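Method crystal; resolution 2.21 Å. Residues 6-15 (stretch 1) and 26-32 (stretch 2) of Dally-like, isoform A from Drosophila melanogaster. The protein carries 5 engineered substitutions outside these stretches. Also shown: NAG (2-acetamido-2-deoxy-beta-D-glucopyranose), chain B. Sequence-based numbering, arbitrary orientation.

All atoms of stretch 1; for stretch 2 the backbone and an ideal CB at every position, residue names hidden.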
ATOM      1  N   PHE A   6     -26.750 -43.517 -12.431  1.00110.27           N
ATOM      2  CA  PHE A   6     -27.987 -43.599 -13.192  1.00101.81           C
ATOM      3  C   PHE A   6     -28.126 -42.353 -14.057  1.00 92.14           C
ATOM      4  O   PHE A   6     -27.446 -41.347 -13.847  1.00 90.50           O
ATOM      5  CB  PHE A   6     -29.204 -43.771 -12.271  1.00104.44           C
ATOM      6  CG  PHE A   6     -29.220 -45.081 -11.531  1.00109.96           C
ATOM      7  CD1 PHE A   6     -29.723 -46.224 -12.130  1.00110.41           C
ATOM      8  CD2 PHE A   6     -28.726 -45.170 -10.239  1.00112.32           C
ATOM      9  CE1 PHE A   6     -29.736 -47.432 -11.454  1.00110.98           C
ATOM     10  CE2 PHE A   6     -28.737 -46.375  -9.558  1.00113.67           C
ATOM     11  CZ  PHE A   6     -29.243 -47.507 -10.167  1.00112.05           C
ATOM     12  N   SER A   7     -29.020 -42.440 -15.039  1.00 86.43           N
ATOM     13  CA  SER A   7     -29.133 -41.391 -16.041  1.00 79.29           C
ATOM     14  C   SER A   7     -29.617 -40.086 -15.409  1.00 72.82           C
ATOM     15  O   SER A   7     -30.518 -40.098 -14.566  1.00 71.04           O
ATOM     16  CB  SER A   7     -30.088 -41.812 -17.156  1.00 74.96           C
ATOM     17  OG  SER A   7     -29.532 -42.857 -17.931  1.00 76.04           O
ATOM     18  N   PRO A   8     -29.040 -38.953 -15.798  1.00 70.92           N
ATOM     19  CA  PRO A   8     -29.457 -37.672 -15.221  1.00 69.18           C
ATOM     20  C   PRO A   8     -30.809 -37.223 -15.754  1.00 68.43           C
ATOM     21  O   PRO A   8     -31.270 -37.647 -16.817  1.00 71.10           O
ATOM     22  CB  PRO A   8     -28.346 -36.713 -15.657  1.00 67.13           C
ATOM     23  CG  PRO A   8     -27.823 -37.310 -16.924  1.00 68.09           C
ATOM     24  CD  PRO A   8     -27.928 -38.801 -16.752  1.00 69.06           C
ATOM     25  N   ASN A   9     -31.442 -36.332 -14.993  1.00 64.90           N
ATOM     26  CA  ASN A   9     -32.748 -35.775 -15.340  1.00 65.48           C
ATOM     27  C   ASN A   9     -32.522 -34.413 -15.987  1.00 65.16           C
ATOM     28  O   ASN A   9     -32.366 -33.402 -15.297  1.00 63.17           O
ATOM     29  CB  ASN A   9     -33.638 -35.670 -14.106  1.00 67.83           C
ATOM     30  CG  ASN A   9     -35.065 -35.293 -14.447  1.00 78.28           C
ATOM     31  OD1 ASN A   9     -35.457 -35.288 -15.613  1.00 76.86           O
ATOM     32  ND2 ASN A   9     -35.852 -34.977 -13.427  1.00 94.51           N
ATOM     33  N   CYS A  10     -32.506 -34.390 -17.321  1.00 64.03           N
ATOM     34  CA  CYS A  10     -32.256 -33.150 -18.044  1.00 61.29           C
ATOM     35  C   CYS A  10     -33.441 -32.199 -17.993  1.00 62.31           C
ATOM     36  O   CYS A  10     -33.269 -31.001 -18.243  1.00 64.59           O
ATOM     37  CB  CYS A  10     -31.894 -33.457 -19.496  1.00 55.83           C
ATOM     38  SG  CYS A  10     -30.563 -34.663 -19.659  1.00 56.49           S
ATOM     39  N   SER A  11     -34.635 -32.701 -17.671  1.00 61.80           N
ATOM     40  CA  SER A  11     -35.807 -31.837 -17.610  1.00 64.81           C
ATOM     41  C   SER A  11     -35.773 -30.926 -16.390  1.00 63.83           C
ATOM     42  O   SER A  11     -36.382 -29.850 -16.405  1.00 65.35           O
ATOM     43  CB  SER A  11     -37.080 -32.682 -17.607  1.00 71.37           C
ATOM     44  OG  SER A  11     -38.233 -31.863 -17.529  1.00 77.41           O
ATOM     45  N   ALA A  12     -35.075 -31.334 -15.329  1.00 63.67           N
ATOM     46  CA  ALA A  12     -35.010 -30.524 -14.119  1.00 63.78           C
ATOM     47  C   ALA A  12     -34.073 -29.332 -14.254  1.00 63.14           C
ATOM     48  O   ALA A  12     -34.159 -28.402 -13.446  1.00 68.33           O
ATOM     49  CB  ALA A  12     -34.574 -31.387 -12.931  1.00 63.15           C
ATOM     50  N   VAL A  13     -33.191 -29.332 -15.255  1.00 62.34           N
ATOM     51  CA  VAL A  13     -32.183 -28.295 -15.414  1.00 64.06           C
ATOM     52  C   VAL A  13     -32.319 -27.556 -16.740  1.00 66.01           C
ATOM     53  O   VAL A  13     -31.417 -26.808 -17.120  1.00 67.68           O
ATOM     54  CB  VAL A  13     -30.763 -28.874 -15.262  1.00 62.62           C
ATOM     55  CG1 VAL A  13     -30.534 -29.348 -13.838  1.00 59.70           C
ATOM     56  CG2 VAL A  13     -30.551 -30.014 -16.248  1.00 58.18           C
ATOM     57  N   THR A  14     -33.431 -27.747 -17.456  1.00 64.64           N
ATOM     58  CA  THR A  14     -33.597 -27.068 -18.738  1.00 68.40           C
ATOM     59  C   THR A  14     -33.697 -25.557 -18.566  1.00 70.53           C
ATOM     60  O   THR A  14     -33.266 -24.805 -19.448  1.00 72.46           O
ATOM     61  CB  THR A  14     -34.828 -27.609 -19.473  1.00 70.94           C
ATOM     62  OG1 THR A  14     -35.030 -26.866 -20.682  1.00 65.53           O
ATOM     63  CG2 THR A  14     -36.071 -27.502 -18.603  1.00 76.38           C
ATOM     64  N   HIS A  15     -34.246 -25.095 -17.441  1.00 69.61           N
ATOM     65  CA  HIS A  15     -34.332 -23.658 -17.199  1.00 67.93           C
ATOM     66  C   HIS A  15     -32.975 -23.069 -16.838  1.00 67.59           C
ATOM     67  O   HIS A  15     -32.707 -21.902 -17.144  1.00 68.52           O
ATOM     68  CB  HIS A  15     -35.347 -23.369 -16.092  1.00 66.89           C
ATOM     69  CG  HIS A  15     -34.939 -23.885 -14.748  1.00 65.67           C
ATOM     70  ND1 HIS A  15     -35.043 -25.214 -14.397  1.00 68.07           N
ATOM     71  CD2 HIS A  15     -34.434 -23.249 -13.665  1.00 66.75           C
ATOM     72  CE1 HIS A  15     -34.616 -25.375 -13.158  1.00 66.90           C
ATOM     73  NE2 HIS A  15     -34.241 -24.198 -12.690  1.00 66.00           N
ATOM     74  N   UNK A  26     -30.399 -25.936 -28.741  1.00 89.63           N
ATOM     75  CA  UNK A  26     -29.172 -26.653 -28.418  1.00 86.03           C
ATOM     76  C   UNK A  26     -29.336 -27.619 -27.253  1.00 81.42           C
ATOM     77  O   UNK A  26     -28.547 -28.561 -27.133  1.00 80.45           O
ATOM     78  CB  UNK A  26     -28.058 -25.654 -28.099  1.00 86.03           C
ATOM     79  N   UNK A  27     -30.334 -27.410 -26.399  1.00 78.52           N
ATOM     80  CA  UNK A  27     -30.489 -28.193 -25.175  1.00 71.33           C
ATOM     81  C   UNK A  27     -31.002 -29.588 -25.514  1.00 70.92           C
ATOM     82  O   UNK A  27     -32.112 -29.727 -26.050  1.00 71.81           O
ATOM     83  CB  UNK A  27     -31.439 -27.495 -24.199  1.00 71.33           C
ATOM     84  N   UNK A  28     -30.243 -30.642 -25.218  1.00 68.81           N
ATOM     85  CA  UNK A  28     -30.745 -31.999 -25.463  1.00 68.76           C
ATOM     86  C   UNK A  28     -31.859 -32.342 -24.486  1.00 71.69           C
ATOM     87  O   UNK A  28     -31.740 -32.117 -23.280  1.00 70.42           O
ATOM     88  CB  UNK A  28     -29.613 -33.023 -25.351  1.00 68.76           C
ATOM     89  N   UNK A  29     -32.955 -32.882 -25.023  1.00 75.17           N
ATOM     90  CA  UNK A  29     -34.074 -33.277 -24.175  1.00 72.32           C
ATOM     91  C   UNK A  29     -33.728 -34.509 -23.350  1.00 70.18           C
ATOM     92  O   UNK A  29     -34.050 -34.577 -22.158  1.00 67.38           O
ATOM     93  CB  UNK A  29     -35.318 -33.545 -25.024  1.00 72.32           C
ATOM     94  N   UNK A  30     -33.071 -35.483 -23.962  1.00 72.08           N
ATOM     95  CA  UNK A  30     -32.637 -36.703 -23.306  1.00 72.59           C
ATOM     96  C   UNK A  30     -31.129 -36.684 -23.091  1.00 66.65           C
ATOM     97  O   UNK A  30     -30.401 -35.976 -23.795  1.00 64.53           O
ATOM     98  CB  UNK A  30     -33.046 -37.928 -24.126  1.00 72.59           C
ATOM     99  N   UNK A  31     -30.627 -37.439 -22.113  1.00 63.73           N
ATOM    100  CA  UNK A  31     -29.178 -37.469 -21.879  1.00 65.68           C
ATOM    101  C   UNK A  31     -28.417 -37.940 -23.110  1.00 67.59           C
ATOM    102  O   UNK A  31     -28.830 -38.874 -23.802  1.00 64.03           O
ATOM    103  CB  UNK A  31     -28.851 -38.378 -20.692  1.00 65.68           C
ATOM    104  N   UNK A  32     -27.295 -37.276 -23.378  1.00 65.80           N
ATOM    105  CA  UNK A  32     -26.436 -37.608 -24.505  1.00 65.82           C
ATOM    106  C   UNK A  32     -25.440 -38.685 -24.094  1.00 62.60           C
ATOM    107  O   UNK A  32     -24.807 -38.584 -23.038  1.00 65.27           O
ATOM    108  CB  UNK A  32     -25.706 -36.365 -25.017  1.00 65.82           C
TER
HETATM  109  C1  NAG B 701     -37.229 -34.609 -13.639  1.00 61.19           C
HETATM  110  C2  NAG B 701     -38.135 -35.230 -12.577  1.00 68.40           C
HETATM  111  C3  NAG B 701     -39.589 -34.849 -12.837  1.00 75.76           C
HETATM  112  C4  NAG B 701     -39.730 -33.337 -12.945  1.00 75.36           C
HETATM  113  C5  NAG B 701     -38.759 -32.788 -13.987  1.00 72.06           C
HETATM  114  C6  NAG B 701     -38.761 -31.279 -14.060  1.00 78.01           C
HETATM  115  C7  NAG B 701     -37.620 -37.342 -11.439  1.00 71.39           C
HETATM  116  C8  NAG B 701     -37.511 -38.831 -11.579  1.00 67.17           C
HETATM  117  N2  NAG B 701     -37.983 -36.675 -12.539  1.00 69.30           N
HETATM  118  O3  NAG B 701     -40.405 -35.340 -11.780  1.00 79.87           O
HETATM  119  O4  NAG B 701     -41.061 -32.998 -13.316  1.00 78.38           O
HETATM  120  O5  NAG B 701     -37.418 -33.186 -13.663  1.00 67.29           O
HETATM  121  O6  NAG B 701     -39.045 -30.697 -12.795  1.00 85.65           O
HETATM  122  O7  NAG B 701     -37.391 -36.770 -10.377  1.00 72.38           O

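Position 26 has an ideal CB with no atom of stretch 1 within 5.5 Å, so stretch 1 places no demand on it and almost any residue would suit. The deposited residue is Glu26, which makes no contact with stretch 1; its OE1 is hydrogen-bonded elsewhere in the structure.

At position 27 the CA-to-CB bond points toward stretch 1, and the ideal CB lies 5.1 Å from Thr14 OG1. Phi/psi of -74/118° is extended and permits most residues. Thr14 offers a hydroxyl and a carbonyl, so a polar side chain could be imagined as readily as a medium-sized aliphatic one. The residue is Ile27, with chi1 m and chi2 t. Its CD1 reaches 3.8 Å from Thr14 O and 4.2 Å from Thr14 OG1, a packing contact with no hydrogen bond.

Position 28 points sideways, with nothing of stretch 1 within 5.5 Å of its ideal CB. Phi of -70° is compatible with proline, though many other residues would fit. It is Pro28, whose backbone does the touching: its O lies 4.0 Å from Cys10 CB.

Position 29 directs CA-to-CB away from stretch 1, and its phi/psi of -71/-42° is helical in value, which restricts the choice little. A polar residue would be reasonable. Gln29 occupies it, and here too the main chain makes the closest approach, Gln29 O to Cys10 CB at 3.6 Å.

Position 30 also points away, although its CA is 6.4 Å from the CA of Cys10. The backbone is therefore close while the side chain is free to be long or charged. Lys30 fits this description; its C is 4.0 Å from Cys10 SG.

At position 31 CA-to-CB points toward stretch 1; the ideal CB is 4.0 Å from Pro8 CG, 4.2 Å from Cys10 SG and 5.1 Å from Ser7 CB. So short a reach favours a compact, largely apolar side chain such as alanine, valine or proline, and phi/psi of -59/139° is well suited to proline. Pro31 is found, with the largest area covered by stretch 1 of any residue in its stretch. Its CG, puckered exo, lies 3.4 Å from Pro8 O, 3.8 Å from Cys10 SG and 4.1 Å from Pro8 CD. Its N sits 3.7 Å from Cys10 SG.

Position 32 points away into space that stretch 1 leaves empty, so small or polar residues would serve equally. Ser32, chi1 t, makes no contact with stretch 1.

Stretch 2 (26-32) EIPQKPS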
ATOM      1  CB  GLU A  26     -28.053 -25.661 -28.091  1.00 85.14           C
ATOM      2  CG  GLU A  26     -27.932 -24.498 -29.061  1.00 88.03           C
ATOM      3  CD  GLU A  26     -26.790 -23.565 -28.704  1.00 93.04           C
ATOM      4  OE1 GLU A  26     -25.813 -24.033 -28.083  1.00 90.34           O
ATOM      5  OE2 GLU A  26     -26.871 -22.364 -29.037  1.00 95.96           O
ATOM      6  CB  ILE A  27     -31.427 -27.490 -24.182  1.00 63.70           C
ATOM      7  CG1 ILE A  27     -30.907 -26.090 -23.860  1.00 65.85           C
ATOM      8  CG2 ILE A  27     -31.570 -28.313 -22.911  1.00 58.33           C
ATOM      9  CD1 ILE A  27     -31.799 -25.312 -22.924  1.00 73.59           C
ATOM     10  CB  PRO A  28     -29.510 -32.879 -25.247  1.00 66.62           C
ATOM     11  CG  PRO A  28     -28.661 -32.098 -24.307  1.00 65.81           C
ATOM     12  CD  PRO A  28     -28.885 -30.649 -24.649  1.00 68.45           C
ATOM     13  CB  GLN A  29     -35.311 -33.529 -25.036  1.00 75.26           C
ATOM     14  CG  GLN A  29     -35.684 -32.353 -25.923  1.00 82.30           C
ATOM     15  CD  GLN A  29     -36.745 -32.701 -26.947  1.00 87.27           C
ATOM     16  OE1 GLN A  29     -37.115 -33.865 -27.106  1.00 90.78           O
ATOM     17  NE2 GLN A  29     -37.240 -31.689 -27.651  1.00 87.39           N
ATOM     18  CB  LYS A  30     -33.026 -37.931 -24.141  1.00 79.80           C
ATOM     19  CG  LYS A  30     -34.514 -38.033 -24.429  1.00 89.03           C
ATOM     20  CD  LYS A  30     -35.326 -38.005 -23.143  1.00 92.90           C
ATOM     21  CE  LYS A  30     -36.818 -38.091 -23.429  1.00 94.50           C
ATOM     22  NZ  LYS A  30     -37.179 -39.352 -24.136  1.00 92.81           N
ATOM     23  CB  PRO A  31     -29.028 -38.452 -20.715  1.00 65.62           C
ATOM     24  CG  PRO A  31     -30.337 -38.393 -20.007  1.00 66.14           C
ATOM     25  CD  PRO A  31     -31.368 -38.177 -21.076  1.00 61.87           C
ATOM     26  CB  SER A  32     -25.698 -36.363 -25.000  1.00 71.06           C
ATOM     27  OG  SER A  32     -24.807 -36.677 -26.055  1.00 79.84           O
TER
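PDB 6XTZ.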